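Local structure of iron-rich dpsA-homolog protein (Halobacterium salinarum, 1TKP) at the interface of chains A and B. The protein oxidises ferrous iron with hydrogen peroxide and stores it as a ferric mineral inside a hollow twelve-subunit shell, which shields DNA from oxidative damage. Residues are numbered along the deposited sequence; one frame, centred on the assembly and turned at random. Chains: chain A/B, Iron-rich dpsA-homolog protein.

The interface of chains A and B. Residues chain A 42-43, 46, 96, 99-100; chain B 42, 46, 94, 96-97, 99.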
loop_
_atom_site.group_PDB
_atom_site.type_symbol
_atom_site.label_atom_id
_atom_site.label_comp_id
_atom_site.label_asym_id
_atom_site.label_seq_id
_atom_site.Cartn_x
_atom_site.Cartn_y
_atom_site.Cartn_z
ATOM N N TYR A 42 -14.909 28.341 -1.546
ATOM C CA TYR A 42 -15.210 28.019 -0.195
ATOM C C TYR A 42 -16.710 28.153 0.141
ATOM O O TYR A 42 -17.203 27.409 1.013
ATOM C CB TYR A 42 -14.399 28.910 0.747
ATOM C CG TYR A 42 -13.387 28.109 1.488
ATOM C CD1 TYR A 42 -12.067 28.560 1.611
ATOM C CD2 TYR A 42 -13.712 26.839 1.935
ATOM C CE1 TYR A 42 -11.121 27.763 2.242
ATOM C CE2 TYR A 42 -12.770 26.011 2.529
ATOM C CZ TYR A 42 -11.474 26.516 2.695
ATOM O OH TYR A 42 -10.493 25.805 3.354
ATOM N N VAL A 43 -17.487 29.059 -0.483
ATOM C CA VAL A 43 -18.909 28.859 -0.223
ATOM C C VAL A 43 -19.460 27.597 -0.925
ATOM O O VAL A 43 -20.320 26.853 -0.377
ATOM C CB VAL A 43 -19.853 30.093 -0.361
ATOM C CG1 VAL A 43 -19.233 31.474 -0.081
ATOM C CG2 VAL A 43 -20.739 30.054 -1.490
ATOM N N HIS A 46 -18.791 24.745 1.490
ATOM C CA HIS A 46 -19.702 24.667 2.609
ATOM C C HIS A 46 -21.085 24.203 2.186
ATOM O O HIS A 46 -21.687 23.452 2.873
ATOM C CB HIS A 46 -19.737 25.970 3.351
ATOM C CG HIS A 46 -18.658 26.101 4.411
ATOM N ND1 HIS A 46 -18.646 25.339 5.560
ATOM C CD2 HIS A 46 -17.608 26.926 4.497
ATOM C CE1 HIS A 46 -17.564 25.635 6.267
ATOM N NE2 HIS A 46 -16.941 26.620 5.656
ATOM N N PRO A 96 -14.800 32.884 7.802
ATOM C CA PRO A 96 -15.998 32.462 7.079
ATOM C C PRO A 96 -16.877 33.654 6.636
ATOM O O PRO A 96 -17.479 33.740 5.537
ATOM C CB PRO A 96 -16.689 31.589 8.114
ATOM C CG PRO A 96 -15.537 30.918 8.757
ATOM C CD PRO A 96 -14.602 32.092 9.042
ATOM N N LEU A 99 -15.300 35.226 3.645
ATOM C CA LEU A 99 -15.413 34.422 2.476
ATOM C C LEU A 99 -16.796 34.531 1.871
ATOM O O LEU A 99 -16.905 34.732 0.686
ATOM C CB LEU A 99 -15.063 32.962 2.812
ATOM C CG LEU A 99 -13.596 32.605 2.963
ATOM C CD1 LEU A 99 -13.431 31.215 3.578
ATOM C CD2 LEU A 99 -12.924 32.611 1.596
ATOM N N GLN A 100 -17.837 34.348 2.681
ATOM C CA GLN A 100 -19.198 34.541 2.129
ATOM C C GLN A 100 -19.442 36.025 1.665
ATOM O O GLN A 100 -19.924 36.288 0.573
ATOM C CB GLN A 100 -20.288 34.139 3.127
ATOM C CG GLN A 100 -21.743 34.328 2.610
ATOM C CD GLN A 100 -22.716 33.291 3.167
ATOM O OE1 GLN A 100 -22.339 32.369 3.860
ATOM N NE2 GLN A 100 -23.967 33.488 2.903
ATOM N N TYR B 42 -15.740 24.890 13.004
ATOM C CA TYR B 42 -15.560 25.378 11.671
ATOM C C TYR B 42 -14.884 26.697 11.603
ATOM O O TYR B 42 -14.203 26.929 10.673
ATOM C CB TYR B 42 -16.824 25.353 10.840
ATOM C CG TYR B 42 -16.727 24.336 9.724
ATOM C CD1 TYR B 42 -17.783 23.500 9.441
ATOM C CD2 TYR B 42 -15.571 24.244 8.899
ATOM C CE1 TYR B 42 -17.724 22.562 8.462
ATOM C CE2 TYR B 42 -15.490 23.254 7.882
ATOM C CZ TYR B 42 -16.625 22.453 7.710
ATOM O OH TYR B 42 -16.671 21.532 6.768
ATOM N N HIS B 46 -11.179 27.361 9.779
ATOM C CA HIS B 46 -10.920 28.394 8.763
ATOM C C HIS B 46 -9.751 29.260 9.278
ATOM O O HIS B 46 -8.951 29.655 8.484
ATOM C CB HIS B 46 -12.193 29.247 8.452
ATOM C CG HIS B 46 -13.003 28.711 7.304
ATOM N ND1 HIS B 46 -12.494 28.595 6.029
ATOM C CD2 HIS B 46 -14.222 28.153 7.257
ATOM C CE1 HIS B 46 -13.400 28.048 5.226
ATOM N NE2 HIS B 46 -14.438 27.719 5.958
ATOM N N ALA B 94 -24.650 25.591 8.370
ATOM C CA ALA B 94 -24.003 25.265 7.145
ATOM C C ALA B 94 -23.285 26.421 6.484
ATOM O O ALA B 94 -22.140 26.241 6.136
ATOM C CB ALA B 94 -24.973 24.593 6.152
ATOM N N PRO B 96 -21.067 29.653 5.555
ATOM C CA PRO B 96 -19.959 30.276 6.309
ATOM C C PRO B 96 -20.438 31.369 7.272
ATOM O O PRO B 96 -20.004 31.331 8.458
ATOM C CB PRO B 96 -19.030 30.835 5.206
ATOM C CG PRO B 96 -19.336 29.753 3.996
ATOM C CD PRO B 96 -20.866 29.589 4.103
ATOM N N GLU B 97 -21.291 32.302 6.782
ATOM C CA GLU B 97 -21.942 33.358 7.598
ATOM C C GLU B 97 -22.569 32.780 8.839
ATOM O O GLU B 97 -22.300 33.270 9.948
ATOM C CB GLU B 97 -23.089 34.035 6.785
ATOM C CG GLU B 97 -23.641 35.368 7.284
ATOM C CD GLU B 97 -24.952 35.791 6.576
ATOM O OE1 GLU B 97 -25.974 35.088 6.895
ATOM O OE2 GLU B 97 -24.997 36.785 5.706
ATOM N N LEU B 99 -21.977 29.852 10.245
ATOM C CA LEU B 99 -21.016 29.251 11.146
ATOM C C LEU B 99 -20.309 30.317 11.997
ATOM O O LEU B 99 -20.010 30.108 13.217
ATOM C CB LEU B 99 -19.984 28.437 10.305
ATOM C CG LEU B 99 -20.513 27.124 9.659
ATOM C CD1 LEU B 99 -19.612 26.597 8.475
ATOM C CD2 LEU B 99 -20.680 26.024 10.736
HETATM O O HOH W 1 -20.825 24.030 5.834
#
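A:His46 and B:His46 meet tip to tip at the two-fold axis between helices 24-54 of the two subunits. Their imidazole NE2 atoms share a hydrogen bond, NE2 to NE2 at 2.8 Å, with an angle of 158° at the hydrogen. At any moment one ring must donate and the other accept, so the two rings are likely to differ in where their protons sit, though the roles could exchange. The structure alone does not show which ring is the donor.

Water 1 holds the other nitrogen of A:His46. Water 1 lies in the ring plane, 2.6 Å from A:His46 ND1, and also bonds to A:His46 O and B:Ala94 O. The water thus ties the ring to its own backbone and to the partner chain, and should limit its rotation.

A second direct bond lies further out. The side-chain amide oxygen A:Gln100 OE1 accepts from B:Glu97 N at 3.1 Å, near the start of helix 96-102. The N-H points almost straight at the oxygen but comes from above the carbonyl plane. A:Gln100 has CG anti to its backbone N (chi1 180°) and bends at chi2, which brings the amide to B:Glu97.

Each histidine also packs edge-to-face on the partner's tyrosine. B:His46 CE1 stands over the centre of the A:Tyr42 ring, and A:His46 CE1 does the same over B:Tyr42.

Prolines and a leucine add apolar packing. B:Pro96 CG lies 3.4 Å from A:His46 CD2, and A:Pro96 packs likewise on B:His46. The two prolines touch through their CB atoms. A:Leu99 CD1 adds a contact to B:His46.

This patch is part of the two-fold dimer contact of the dodecameric Dps shell and joins two of its subunits.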